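Local coordinates for protein MPT synthase subunit 2 (Burkholderia ambifaria, PDB 7L32) that probably catalyses, as the large subunit of molybdopterin synthase, the insertion of dithiolene sulfur that turns a cyclic pterin precursor into molybdopterin, at residues 10-14 with 85-89; 41-47 with 97-103; 57-62 with 130-134. All blocks are in the same frame, centred on the assembly; numbering follows the deposited sequence.

Interaction 1 of 3, residues 10-14 with 85-89; sequences ATIRI and DVAIV
V86 O is met by three groups, a water, T11 N and the CA-H of A10, where this parallel strand pair begins. T11 N reaches V86 O directly only by a weak bond, 3.4 Å long and bent to 136° at the hydrogen. The water carries the firmer link: it takes the hydrogen of T11 N at 2.8 Å and gives one of its own to V86 O at 2.7 Å. D85 works alongside. D85 OD1 accepts V86 N within its own strand, from above the carboxylate plane, and receives a weak bond from A10 N at 3.3 Å. OD2 is held by N32, and a second water donates to D85 OD2 and accepts a weak bond from A10 N.

One residue further on the ladder tightens. I88 N donates to T11 O at 3.0 Å and 164°, and R13 N donates to I88 O at 2.9 Å. The strand 85-89 residue I88 thus uses both its N-H and its C=O on the same neighbour, the usual parallel pattern.

I12 and I88 lie side by side on one face of the sheet, pointing the same way, with I12 CG1 3.8 Å from I88 CD1; I12 then leans on L70 and A74 of helix 65-80. On the other face R13 runs beside V89. The bend at its chi3 (61°) turns the guanidinium so that V89 CG2 lies over one face, offset toward the rim, and comes 3.8 Å from R13 NH2. NE is tied to Q15 and NH2 makes a salt bridge to E24, which fix the group's rotation above the valine.

The chemistry implies an outer strand that is joined loosely and through water at A10 and T11, but by direct, straighter backbone bonds from T11 O to R13.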
ATOM      1  N   ALA A  10      11.195  -2.339 -13.628  1.00 62.60           N
ATOM      2  CA  ALA A  10      10.054  -3.250 -13.557  1.00 53.52           C
ATOM      3  C   ALA A  10      10.513  -4.672 -13.208  1.00 52.80           C
ATOM      4  O   ALA A  10      10.684  -5.511 -14.086  1.00 52.30           O
ATOM      5  CB  ALA A  10       9.288  -3.235 -14.876  1.00 53.82           C
ATOM      6  N   THR A  11      10.677  -4.920 -11.907  1.00 51.69           N
ATOM      7  CA  THR A  11      11.158  -6.190 -11.360  1.00 42.56           C
ATOM      8  C   THR A  11       9.976  -7.090 -11.010  1.00 42.29           C
ATOM      9  O   THR A  11       9.170  -6.756 -10.135  1.00 29.52           O
ATOM     10  CB  THR A  11      12.019  -5.938 -10.127  1.00 39.00           C
ATOM     11  OG1 THR A  11      13.144  -5.130 -10.497  1.00 52.91           O
ATOM     12  CG2 THR A  11      12.476  -7.243  -9.526  1.00 50.99           C
ATOM     13  N   ILE A  12       9.852  -8.214 -11.711  1.00 30.12           N
ATOM     14  CA  ILE A  12       8.726  -9.128 -11.565  1.00 31.24           C
ATOM     15  C   ILE A  12       9.282 -10.523 -11.334  1.00 34.25           C
ATOM     16  O   ILE A  12      10.134 -10.974 -12.103  1.00 29.58           O
ATOM     17  CB  ILE A  12       7.811  -9.104 -12.811  1.00 35.67           C
ATOM     18  CG1 ILE A  12       6.874  -7.893 -12.797  1.00 47.44           C
ATOM     19  CG2 ILE A  12       7.033 -10.406 -12.933  1.00 46.58           C
ATOM     20  CD1 ILE A  12       7.496  -6.600 -13.266  1.00 44.80           C
ATOM     21  N   ARG A  13       8.793 -11.212 -10.297  1.00 24.94           N
ATOM     22  CA  ARG A  13       9.312 -12.528  -9.935  1.00 29.48           C
ATOM     23  C   ARG A  13       8.195 -13.452  -9.468  1.00 29.54           C
ATOM     24  O   ARG A  13       7.268 -13.023  -8.775  1.00 26.53           O
ATOM     25  CB  ARG A  13      10.343 -12.395  -8.799  1.00 29.35           C
ATOM     26  CG  ARG A  13      11.604 -13.160  -8.943  1.00 46.21           C
ATOM     27  CD  ARG A  13      12.659 -12.532  -8.042  1.00 45.93           C
ATOM     28  NE  ARG A  13      12.299 -12.552  -6.629  1.00 33.74           N
ATOM     29  CZ  ARG A  13      12.327 -11.486  -5.840  1.00 39.72           C
ATOM     30  NH1 ARG A  13      12.677 -10.297  -6.300  1.00 41.87           N
ATOM     31  NH2 ARG A  13      12.032 -11.624  -4.548  1.00 36.53           N
ATOM     32  N   ILE A  14       8.302 -14.722  -9.840  1.00 26.71           N
ATOM     33  CA  ILE A  14       7.473 -15.800  -9.312  1.00 26.29           C
ATOM     34  C   ILE A  14       8.403 -16.787  -8.619  1.00 30.60           C
ATOM     35  O   ILE A  14       9.390 -17.233  -9.217  1.00 29.98           O
ATOM     36  CB  ILE A  14       6.665 -16.498 -10.428  1.00 36.29           C
ATOM     37  CG1 ILE A  14       5.619 -15.534 -11.006  1.00 30.71           C
ATOM     38  CG2 ILE A  14       5.993 -17.763  -9.890  1.00 31.19           C
ATOM     39  CD1 ILE A  14       5.108 -15.942 -12.371  1.00 32.45           C
ATOM     40  N   ASP A  85       7.467   3.373 -10.829  1.00 20.87           N
ATOM     41  CA  ASP A  85       8.154   2.090 -10.971  1.00 20.09           C
ATOM     42  C   ASP A  85       7.357   1.080 -10.163  1.00 26.01           C
ATOM     43  O   ASP A  85       6.634   1.451  -9.218  1.00 17.81           O
ATOM     44  CB  ASP A  85       9.625   2.147 -10.498  1.00 21.08           C
ATOM     45  CG  ASP A  85      10.487   1.015 -11.067  1.00 24.16           C
ATOM     46  OD1 ASP A  85       9.988   0.237 -11.925  1.00 24.76           O
ATOM     47  OD2 ASP A  85      11.668   0.908 -10.653  1.00 23.31           O
ATOM     48  N   VAL A  86       7.453  -0.195 -10.571  1.00 17.68           N
ATOM     49  CA  VAL A  86       6.576  -1.271 -10.109  1.00 17.12           C
ATOM     50  C   VAL A  86       7.422  -2.488  -9.761  1.00 21.72           C
ATOM     51  O   VAL A  86       8.297  -2.880 -10.540  1.00 20.93           O
ATOM     52  CB  VAL A  86       5.548  -1.686 -11.196  1.00 22.15           C
ATOM     53  CG1 VAL A  86       4.644  -2.834 -10.688  1.00 16.42           C
ATOM     54  CG2 VAL A  86       4.739  -0.507 -11.701  1.00 19.95           C
ATOM     55  N   ALA A  87       7.121  -3.129  -8.627  1.00 18.20           N
ATOM     56  CA  ALA A  87       7.716  -4.423  -8.293  1.00 22.04           C
ATOM     57  C   ALA A  87       6.603  -5.410  -7.964  1.00 22.74           C
ATOM     58  O   ALA A  87       5.631  -5.052  -7.297  1.00 19.95           O
ATOM     59  CB  ALA A  87       8.698  -4.321  -7.111  1.00 23.82           C
ATOM     60  N   ILE A  88       6.717  -6.643  -8.465  1.00 19.91           N
ATOM     61  CA  ILE A  88       5.732  -7.690  -8.198  1.00 17.72           C
ATOM     62  C   ILE A  88       6.485  -8.955  -7.811  1.00 20.38           C
ATOM     63  O   ILE A  88       7.403  -9.377  -8.532  1.00 20.33           O
ATOM     64  CB  ILE A  88       4.836  -7.977  -9.422  1.00 20.00           C
ATOM     65  CG1 ILE A  88       4.162  -6.697  -9.952  1.00 19.35           C
ATOM     66  CG2 ILE A  88       3.778  -9.084  -9.073  1.00 18.88           C
ATOM     67  CD1 ILE A  88       3.510  -6.855 -11.350  1.00 18.57           C
ATOM     68  N   VAL A  89       6.109  -9.555  -6.681  1.00 18.15           N
ATOM     69  CA  VAL A  89       6.579 -10.897  -6.315  1.00 19.06           C
ATOM     70  C   VAL A  89       5.350 -11.751  -6.031  1.00 22.17           C
ATOM     71  O   VAL A  89       4.524 -11.395  -5.183  1.00 20.92           O
ATOM     72  CB  VAL A  89       7.513 -10.888  -5.095  1.00 21.75           C
ATOM     73  CG1 VAL A  89       8.054 -12.318  -4.820  1.00 24.04           C
ATOM     74  CG2 VAL A  89       8.681  -9.889  -5.279  1.00 26.15           C
TER
HETATM   75  O   HOH W   1      13.264  -0.890 -11.454  1.00 34.29           O
HETATM   76  O   HOH W   2      10.978  -2.712 -10.281  1.00 33.71           O

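Interaction 2 of 3, residues 41-47 with 97-103; sequences FVGTVRD and PLDQIVM
The flat groups of Q100 and D47 merely touch carbons here, in van der Waals contacts: OE1 of the Q100 amide comes 3.8 Å from V42 CG1, and OD1 of the D47 carboxylate lies 3.8 Å from P97 CB. The Q100 amide is held by D18 and F19 through its NE2. The F41 ring turns to the dimer interface, where it meets F115 of the second subunit with the planes about 25° apart, while the backbone F41 O receives the CA-H of M103.

The antiparallel strands 41-44 and 100-103 carry a classic beta bulge. G43 faces both I101 and V102: its O accepts I101 N at 2.7 Å and, weakly, V102 N at 3.3 Å, while G43 N donates to V102 O at 2.9 Å. The extra residue shifts the register by one, and T44 then stands across from Q100. Beyond the strand ends the pairing goes on, with V45 N bonded to D99 O at 2.8 Å and L98 N to V45 O at 2.9 Å.

V45 packs beside the bulge. With CG1 anti to its backbone N (chi1 180°), that methyl rests on P97 CA, and CG2 meets I101 CG1 at 3.6 Å, the two side chains crossing at about a right angle.

V42 and M103 pack on L21 of helix 21-30, F41 and V102 on helix 111-128, and V45 and I101 on M57 of strand 57-61. F41 and V42 also pair antiparallel with a strand of the second subunit, carrying the sheet across the dimer, while T44 OG1 bonds to G36 O of that subunit.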
ATOM      1  N   PHE A  41       0.889  -3.505  -1.564  1.00 16.56           N
ATOM      2  CA  PHE A  41      -0.209  -4.386  -1.219  1.00 16.15           C
ATOM      3  C   PHE A  41       0.388  -5.757  -0.971  1.00 19.25           C
ATOM      4  O   PHE A  41       1.251  -6.195  -1.734  1.00 16.22           O
ATOM      5  CB  PHE A  41      -1.290  -4.474  -2.305  1.00 17.39           C
ATOM      6  CG  PHE A  41      -2.415  -5.427  -1.935  1.00 18.76           C
ATOM      7  CD1 PHE A  41      -3.500  -4.987  -1.185  1.00 20.16           C
ATOM      8  CD2 PHE A  41      -2.345  -6.784  -2.295  1.00 18.97           C
ATOM      9  CE1 PHE A  41      -4.509  -5.867  -0.804  1.00 20.51           C
ATOM     10  CE2 PHE A  41      -3.362  -7.669  -1.930  1.00 20.21           C
ATOM     11  CZ  PHE A  41      -4.437  -7.220  -1.192  1.00 21.42           C
ATOM     12  N   VAL A  42      -0.056  -6.419   0.098  1.00 16.91           N
ATOM     13  CA  VAL A  42       0.311  -7.806   0.365  1.00 20.36           C
ATOM     14  C   VAL A  42      -0.964  -8.606   0.580  1.00 21.81           C
ATOM     15  O   VAL A  42      -1.750  -8.299   1.484  1.00 19.81           O
ATOM     16  CB  VAL A  42       1.232  -7.947   1.589  1.00 23.97           C
ATOM     17  CG1 VAL A  42       1.535  -9.425   1.852  1.00 24.46           C
ATOM     18  CG2 VAL A  42       2.533  -7.175   1.365  1.00 24.32           C
ATOM     19  N   GLY A  43      -1.148  -9.659  -0.215  1.00 19.97           N
ATOM     20  CA  GLY A  43      -2.249 -10.585  -0.023  1.00 20.91           C
ATOM     21  C   GLY A  43      -1.757 -11.858   0.641  1.00 24.52           C
ATOM     22  O   GLY A  43      -0.665 -12.339   0.340  1.00 23.51           O
ATOM     23  N   THR A  44      -2.573 -12.399   1.549  1.00 28.98           N
ATOM     24  CA  THR A  44      -2.235 -13.572   2.357  1.00 29.23           C
ATOM     25  C   THR A  44      -3.396 -14.548   2.361  1.00 37.31           C
ATOM     26  O   THR A  44      -4.559 -14.134   2.327  1.00 35.60           O
ATOM     27  CB  THR A  44      -1.912 -13.215   3.828  1.00 34.93           C
ATOM     28  OG1 THR A  44      -2.979 -12.434   4.384  1.00 33.00           O
ATOM     29  CG2 THR A  44      -0.601 -12.431   3.938  1.00 33.77           C
ATOM     30  N   VAL A  45      -3.065 -15.849   2.431  1.00 39.25           N
ATOM     31  CA  VAL A  45      -4.084 -16.897   2.457  1.00 36.17           C
ATOM     32  C   VAL A  45      -5.028 -16.658   3.625  1.00 42.85           C
ATOM     33  O   VAL A  45      -4.619 -16.681   4.794  1.00 40.25           O
ATOM     34  CB  VAL A  45      -3.439 -18.292   2.557  1.00 37.56           C
ATOM     35  CG1 VAL A  45      -4.522 -19.371   2.590  1.00 40.26           C
ATOM     36  CG2 VAL A  45      -2.459 -18.527   1.405  1.00 33.61           C
ATOM     37  N   ARG A  46      -6.304 -16.441   3.316  1.00 44.85           N
ATOM     38  CA  ARG A  46      -7.270 -16.141   4.361  1.00 45.34           C
ATOM     39  C   ARG A  46      -7.556 -17.392   5.190  1.00 54.85           C
ATOM     40  O   ARG A  46      -7.646 -18.504   4.662  1.00 55.05           O
ATOM     41  CB  ARG A  46      -8.548 -15.569   3.748  1.00 53.10           C
ATOM     42  CG  ARG A  46      -9.298 -14.606   4.664  1.00 55.52           C
ATOM     43  CD  ARG A  46     -10.613 -14.162   4.037  1.00 60.46           C
ATOM     44  NE  ARG A  46     -11.436 -13.383   4.956  1.00 50.79           N
ATOM     45  CZ  ARG A  46     -12.710 -13.082   4.736  1.00 59.80           C
ATOM     46  NH1 ARG A  46     -13.326 -13.458   3.626  1.00 61.56           N
ATOM     47  NH2 ARG A  46     -13.393 -12.417   5.669  1.00 52.58           N
ATOM     48  N   ASP A  47      -7.704 -17.203   6.502  1.00 55.12           N
ATOM     49  CA  ASP A  47      -7.918 -18.316   7.428  1.00 60.52           C
ATOM     50  C   ASP A  47      -9.424 -18.538   7.576  1.00 63.38           C
ATOM     51  O   ASP A  47     -10.053 -18.156   8.565  1.00 64.14           O
ATOM     52  CB  ASP A  47      -7.239 -18.009   8.760  1.00 56.16           C
ATOM     53  CG  ASP A  47      -7.194 -19.200   9.704  1.00 63.32           C
ATOM     54  OD1 ASP A  47      -7.410 -20.355   9.270  1.00 57.79           O
ATOM     55  OD2 ASP A  47      -6.933 -18.962  10.902  1.00 57.18           O
ATOM     56  N   PRO A  97      -2.833 -21.314   5.369  1.00 40.79           N
ATOM     57  CA  PRO A  97      -3.482 -20.118   5.919  1.00 44.98           C
ATOM     58  C   PRO A  97      -2.478 -19.231   6.636  1.00 44.61           C
ATOM     59  O   PRO A  97      -1.612 -19.707   7.378  1.00 39.64           O
ATOM     60  CB  PRO A  97      -4.523 -20.691   6.890  1.00 47.06           C
ATOM     61  CG  PRO A  97      -4.822 -22.061   6.342  1.00 45.51           C
ATOM     62  CD  PRO A  97      -3.530 -22.554   5.763  1.00 43.91           C
ATOM     63  N   LEU A  98      -2.606 -17.929   6.400  1.00 36.19           N
ATOM     64  CA  LEU A  98      -1.799 -16.830   6.913  1.00 38.15           C
ATOM     65  C   LEU A  98      -0.522 -16.623   6.095  1.00 41.33           C
ATOM     66  O   LEU A  98       0.144 -15.603   6.281  1.00 34.82           O
ATOM     67  CB  LEU A  98      -1.436 -16.976   8.407  1.00 41.44           C
ATOM     68  CG  LEU A  98      -2.624 -17.176   9.351  1.00 45.67           C
ATOM     69  CD1 LEU A  98      -2.163 -17.339  10.802  1.00 45.90           C
ATOM     70  CD2 LEU A  98      -3.634 -16.051   9.211  1.00 40.59           C
ATOM     71  N   ASP A  99      -0.167 -17.534   5.183  1.00 33.14           N
ATOM     72  CA  ASP A  99       1.008 -17.334   4.344  1.00 33.41           C
ATOM     73  C   ASP A  99       0.810 -16.143   3.414  1.00 29.31           C
ATOM     74  O   ASP A  99      -0.276 -15.938   2.869  1.00 28.76           O
ATOM     75  CB  ASP A  99       1.273 -18.566   3.472  1.00 31.29           C
ATOM     76  CG  ASP A  99       1.916 -19.711   4.230  1.00 39.84           C
ATOM     77  OD1 ASP A  99       2.316 -19.552   5.403  1.00 45.00           O
ATOM     78  OD2 ASP A  99       1.989 -20.796   3.633  1.00 38.60           O
ATOM     79  N   GLN A 100       1.889 -15.400   3.181  1.00 30.91           N
ATOM     80  CA  GLN A 100       1.889 -14.394   2.125  1.00 28.89           C
ATOM     81  C   GLN A 100       1.768 -15.059   0.761  1.00 28.24           C
ATOM     82  O   GLN A 100       2.419 -16.075   0.493  1.00 30.14           O
ATOM     83  CB  GLN A 100       3.174 -13.571   2.175  1.00 32.10           C
ATOM     84  CG  GLN A 100       3.327 -12.735   3.439  1.00 38.29           C
ATOM     85  CD  GLN A 100       4.604 -11.904   3.460  1.00 38.36           C
ATOM     86  OE1 GLN A 100       4.570 -10.716   3.777  1.00 35.83           O
ATOM     87  NE2 GLN A 100       5.741 -12.535   3.154  1.00 32.22           N
ATOM     88  N   ILE A 101       0.946 -14.470  -0.106  1.00 23.05           N
ATOM     89  CA  ILE A 101       0.769 -14.942  -1.491  1.00 24.29           C
ATOM     90  C   ILE A 101       1.477 -14.030  -2.482  1.00 25.88           C
ATOM     91  O   ILE A 101       2.192 -14.486  -3.371  1.00 22.96           O
ATOM     92  CB  ILE A 101      -0.734 -15.031  -1.849  1.00 26.92           C
ATOM     93  CG1 ILE A 101      -1.481 -15.976  -0.922  1.00 34.82           C
ATOM     94  CG2 ILE A 101      -0.928 -15.468  -3.303  1.00 31.01           C
ATOM     95  CD1 ILE A 101      -2.988 -15.812  -1.046  1.00 35.17           C
ATOM     96  N   VAL A 102       1.242 -12.729  -2.375  1.00 18.91           N
ATOM     97  CA  VAL A 102       1.624 -11.818  -3.445  1.00 18.89           C
ATOM     98  C   VAL A 102       1.913 -10.472  -2.811  1.00 18.24           C
ATOM     99  O   VAL A 102       1.272 -10.092  -1.831  1.00 19.72           O
ATOM    100  CB  VAL A 102       0.505 -11.728  -4.508  1.00 18.15           C
ATOM    101  CG1 VAL A 102      -0.824 -11.334  -3.877  1.00 22.49           C
ATOM    102  CG2 VAL A 102       0.872 -10.778  -5.645  1.00 22.31           C
ATOM    103  N   MET A 103       2.906  -9.776  -3.346  1.00 17.88           N
ATOM    104  CA  MET A 103       3.103  -8.376  -3.003  1.00 20.50           C
ATOM    105  C   MET A 103       3.257  -7.569  -4.279  1.00 20.69           C
ATOM    106  O   MET A 103       3.874  -8.023  -5.252  1.00 17.06           O
ATOM    107  CB  MET A 103       4.328  -8.168  -2.088  1.00 18.93           C
ATOM    108  CG  MET A 103       5.686  -8.568  -2.654  1.00 26.25           C
ATOM    109  SD  MET A 103       6.934  -7.513  -1.839  1.00 33.31           S
ATOM    110  CE  MET A 103       6.642  -6.008  -2.729  1.00 25.63           C
TER

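Interaction 3 of 3, residues 57-62 with 130-134; sequences MELEHY and PFWKK
E60 and W132 form the hydrogen-bonded pair at the middle of an antiparallel ladder, part of the all-antiparallel sheet that stands beside the mixed sheet of this chain, consistent with the alpha/beta hammerhead fold and extra sheet described for MoaE. E60 N donates to W132 O at 2.9 Å, and W132 N returns a bond to E60 O at 2.8 Å. Two residues on, K134 N meets E58 O at 3.0 Å, in the carbonyl plane.

Side chains build on this frame. E58 and K134 lie side by side, pointing the same way, and close a salt bridge in which NZ comes to OE2 at 3.0 Å from well above the carboxylate plane. K134 gets there with CG anti to the backbone N (chi1 -167°) and a bend at chi3. L59 and H61 share the other face with F131 and K133: L59 CD2 touches F131 CB at 4.1 Å, and H61 CB comes 3.7 Å from F131 CE1. The W132 indole has E60 O at its edge, in the ring plane, and its CZ3 lies 3.8 Å from Y62 CB.

A second shell sets these groups. E141 of the next strand, 141-145, takes a second salt bridge from K134 NZ, which would share the lysine's charge between two acids. W143 on the same strand packs against E60, W132 and K134. F131 stacks on H90, and T66 OG1 bonds both P130 O and Y62 N where the strands part.

Near the M57 end a water bridges the strands: it accepts from E58 N and K133 NZ and donates to K134 O at 2.6 Å.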
ATOM      1  N   MET A  57      -3.881 -24.321   0.068  1.00 59.51           N
ATOM      2  CA  MET A  57      -3.948 -23.816  -1.297  1.00 51.78           C
ATOM      3  C   MET A  57      -2.688 -24.232  -2.043  1.00 54.48           C
ATOM      4  O   MET A  57      -1.573 -23.925  -1.608  1.00 57.32           O
ATOM      5  CB  MET A  57      -4.110 -22.292  -1.293  1.00 49.94           C
ATOM      6  CG  MET A  57      -4.089 -21.636  -2.683  1.00 50.50           C
ATOM      7  SD  MET A  57      -4.028 -19.827  -2.683  1.00 75.25           S
ATOM      8  CE  MET A  57      -4.803 -19.418  -1.116  1.00 59.14           C
ATOM      9  N   GLU A  58      -2.869 -24.940  -3.161  1.00 50.76           N
ATOM     10  CA  GLU A  58      -1.777 -25.296  -4.057  1.00 45.43           C
ATOM     11  C   GLU A  58      -1.953 -24.464  -5.322  1.00 39.08           C
ATOM     12  O   GLU A  58      -2.912 -24.678  -6.074  1.00 43.54           O
ATOM     13  CB  GLU A  58      -1.774 -26.788  -4.375  1.00 46.96           C
ATOM     14  CG  GLU A  58      -1.328 -27.670  -3.222  1.00 62.22           C
ATOM     15  CD  GLU A  58      -0.620 -28.917  -3.696  1.00 62.03           C
ATOM     16  OE1 GLU A  58       0.050 -28.849  -4.748  1.00 73.41           O
ATOM     17  OE2 GLU A  58      -0.756 -29.971  -3.037  1.00 79.51           O
ATOM     18  N   LEU A  59      -1.021 -23.537  -5.549  1.00 36.33           N
ATOM     19  CA  LEU A  59      -1.013 -22.614  -6.679  1.00 34.09           C
ATOM     20  C   LEU A  59       0.102 -22.988  -7.644  1.00 39.37           C
ATOM     21  O   LEU A  59       1.224 -23.274  -7.218  1.00 37.12           O
ATOM     22  CB  LEU A  59      -0.765 -21.158  -6.244  1.00 31.51           C
ATOM     23  CG  LEU A  59      -1.922 -20.188  -6.078  1.00 50.39           C
ATOM     24  CD1 LEU A  59      -1.373 -18.762  -5.844  1.00 35.67           C
ATOM     25  CD2 LEU A  59      -2.828 -20.256  -7.296  1.00 38.95           C
ATOM     26  N   GLU A  60      -0.194 -22.926  -8.942  1.00 33.76           N
ATOM     27  CA  GLU A  60       0.809 -23.137  -9.976  1.00 33.71           C
ATOM     28  C   GLU A  60       0.650 -22.081 -11.056  1.00 32.51           C
ATOM     29  O   GLU A  60      -0.460 -21.626 -11.342  1.00 31.61           O
ATOM     30  CB  GLU A  60       0.708 -24.550 -10.593  1.00 38.65           C
ATOM     31  CG  GLU A  60       1.234 -25.685  -9.708  1.00 50.96           C
ATOM     32  CD  GLU A  60       2.508 -25.330  -8.939  1.00 65.75           C
ATOM     33  OE1 GLU A  60       3.421 -24.690  -9.523  1.00 70.68           O
ATOM     34  OE2 GLU A  60       2.597 -25.684  -7.740  1.00 66.98           O
ATOM     35  N   HIS A  61       1.772 -21.696 -11.644  1.00 30.82           N
ATOM     36  CA  HIS A  61       1.812 -20.741 -12.739  1.00 29.26           C
ATOM     37  C   HIS A  61       2.169 -21.489 -14.021  1.00 30.66           C
ATOM     38  O   HIS A  61       2.404 -22.700 -14.007  1.00 32.74           O
ATOM     39  CB  HIS A  61       2.823 -19.624 -12.455  1.00 27.34           C
ATOM     40  CG  HIS A  61       4.250 -20.088 -12.473  1.00 28.14           C
ATOM     41  ND1 HIS A  61       4.704 -21.121 -11.681  1.00 30.80           N
ATOM     42  CD2 HIS A  61       5.316 -19.676 -13.200  1.00 27.74           C
ATOM     43  CE1 HIS A  61       5.991 -21.319 -11.909  1.00 35.92           C
ATOM     44  NE2 HIS A  61       6.387 -20.456 -12.828  1.00 34.19           N
ATOM     45  N   TYR A  62       2.183 -20.755 -15.144  1.00 29.76           N
ATOM     46  CA  TYR A  62       2.645 -21.272 -16.432  1.00 33.95           C
ATOM     47  C   TYR A  62       4.043 -20.701 -16.666  1.00 30.05           C
ATOM     48  O   TYR A  62       4.171 -19.511 -16.995  1.00 28.73           O
ATOM     49  CB  TYR A  62       1.678 -20.850 -17.547  1.00 30.90           C
ATOM     50  CG  TYR A  62       1.854 -21.513 -18.927  1.00 32.69           C
ATOM     51  CD1 TYR A  62       3.096 -21.942 -19.379  1.00 33.46           C
ATOM     52  CD2 TYR A  62       0.764 -21.674 -19.776  1.00 34.50           C
ATOM     53  CE1 TYR A  62       3.248 -22.530 -20.644  1.00 35.26           C
ATOM     54  CE2 TYR A  62       0.901 -22.261 -21.034  1.00 38.43           C
ATOM     55  CZ  TYR A  62       2.146 -22.682 -21.465  1.00 37.44           C
ATOM     56  OH  TYR A  62       2.289 -23.261 -22.715  1.00 42.47           O
ATOM     57  N   PRO A 130      -2.116 -15.707 -15.535  1.00 27.56           N
ATOM     58  CA  PRO A 130      -2.428 -17.150 -15.535  1.00 29.13           C
ATOM     59  C   PRO A 130      -1.896 -17.900 -14.324  1.00 28.18           C
ATOM     60  O   PRO A 130      -0.689 -18.145 -14.209  1.00 29.01           O
ATOM     61  CB  PRO A 130      -1.766 -17.664 -16.822  1.00 32.23           C
ATOM     62  CG  PRO A 130      -1.513 -16.444 -17.650  1.00 33.98           C
ATOM     63  CD  PRO A 130      -1.257 -15.330 -16.666  1.00 28.70           C
ATOM     64  N   PHE A 131      -2.807 -18.287 -13.433  1.00 28.20           N
ATOM     65  CA  PHE A 131      -2.513 -19.134 -12.284  1.00 28.91           C
ATOM     66  C   PHE A 131      -3.610 -20.177 -12.188  1.00 28.46           C
ATOM     67  O   PHE A 131      -4.738 -19.934 -12.628  1.00 31.21           O
ATOM     68  CB  PHE A 131      -2.475 -18.349 -10.960  1.00 26.26           C
ATOM     69  CG  PHE A 131      -1.258 -17.493 -10.799  1.00 27.25           C
ATOM     70  CD1 PHE A 131      -0.071 -18.030 -10.328  1.00 25.53           C
ATOM     71  CD2 PHE A 131      -1.304 -16.144 -11.123  1.00 26.89           C
ATOM     72  CE1 PHE A 131       1.062 -17.231 -10.173  1.00 27.42           C
ATOM     73  CE2 PHE A 131      -0.187 -15.347 -10.987  1.00 28.44           C
ATOM     74  CZ  PHE A 131       1.001 -15.891 -10.507  1.00 27.95           C
ATOM     75  N   TRP A 132      -3.284 -21.316 -11.564  1.00 31.81           N
ATOM     76  CA  TRP A 132      -4.212 -22.423 -11.376  1.00 33.24           C
ATOM     77  C   TRP A 132      -4.147 -22.912  -9.940  1.00 35.63           C
ATOM     78  O   TRP A 132      -3.071 -22.954  -9.341  1.00 36.80           O
ATOM     79  CB  TRP A 132      -3.901 -23.600 -12.328  1.00 31.95           C
ATOM     80  CG  TRP A 132      -4.208 -23.296 -13.771  1.00 29.64           C
ATOM     81  CD1 TRP A 132      -5.331 -23.666 -14.463  1.00 32.97           C
ATOM     82  CD2 TRP A 132      -3.404 -22.534 -14.691  1.00 33.10           C
ATOM     83  NE1 TRP A 132      -5.263 -23.203 -15.759  1.00 37.59           N
ATOM     84  CE2 TRP A 132      -4.097 -22.501 -15.925  1.00 36.15           C
ATOM     85  CE3 TRP A 132      -2.163 -21.888 -14.599  1.00 28.00           C
ATOM     86  CZ2 TRP A 132      -3.587 -21.851 -17.057  1.00 36.66           C
ATOM     87  CZ3 TRP A 132      -1.665 -21.226 -15.731  1.00 27.95           C
ATOM     88  CH2 TRP A 132      -2.375 -21.219 -16.939  1.00 31.40           C
ATOM     89  N   LYS A 133      -5.303 -23.318  -9.411  1.00 35.82           N
ATOM     90  CA  LYS A 133      -5.439 -23.858  -8.068  1.00 38.92           C
ATOM     91  C   LYS A 133      -5.808 -25.330  -8.156  1.00 40.81           C
ATOM     92  O   LYS A 133      -6.645 -25.715  -8.975  1.00 41.35           O
ATOM     93  CB  LYS A 133      -6.534 -23.124  -7.279  1.00 41.73           C
ATOM     94  CG  LYS A 133      -6.042 -22.264  -6.138  1.00 59.67           C
ATOM     95  CD  LYS A 133      -7.219 -21.591  -5.427  1.00 55.46           C
ATOM     96  CE  LYS A 133      -8.231 -22.607  -4.918  1.00 68.60           C
ATOM     97  NZ  LYS A 133      -7.810 -23.288  -3.650  1.00 65.01           N
ATOM     98  N   LYS A 134      -5.177 -26.149  -7.325  1.00 45.78           N
ATOM     99  CA  LYS A 134      -5.503 -27.569  -7.292  1.00 44.60           C
ATOM    100  C   LYS A 134      -6.768 -27.781  -6.470  1.00 52.75           C
ATOM    101  O   LYS A 134      -6.896 -27.238  -5.369  1.00 50.71           O
ATOM    102  CB  LYS A 134      -4.347 -28.377  -6.706  1.00 48.48           C
ATOM    103  CG  LYS A 134      -4.491 -29.888  -6.927  1.00 56.86           C
ATOM    104  CD  LYS A 134      -3.462 -30.686  -6.146  1.00 61.56           C
ATOM    105  CE  LYS A 134      -3.821 -30.737  -4.669  1.00 73.24           C
ATOM    106  NZ  LYS A 134      -3.036 -31.764  -3.923  1.00 79.05           N
TER
HETATM  107  O   HOH W   3      -5.801 -25.404  -3.976  1.00 44.77           O

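Interactions 1 and 2 belong to the same mixed sheet: strands 85-91 and 100-108 are neighbours in it, and M103 N probably bonds V89 O to join the two contacts. Interaction 1 is a parallel pairing at one outer strand, away from the partner subunit, whereas interaction 2 is antiparallel, carries the bulge and continues into the dimer. Both are partly buried. Interaction 3 lies nearer the surface in the other sheet, and depends more on charge and aromatic rings. It meets interaction 2 through M57 CE, packed against V45 and I101, and interaction 1 through H61 against I14 CD1.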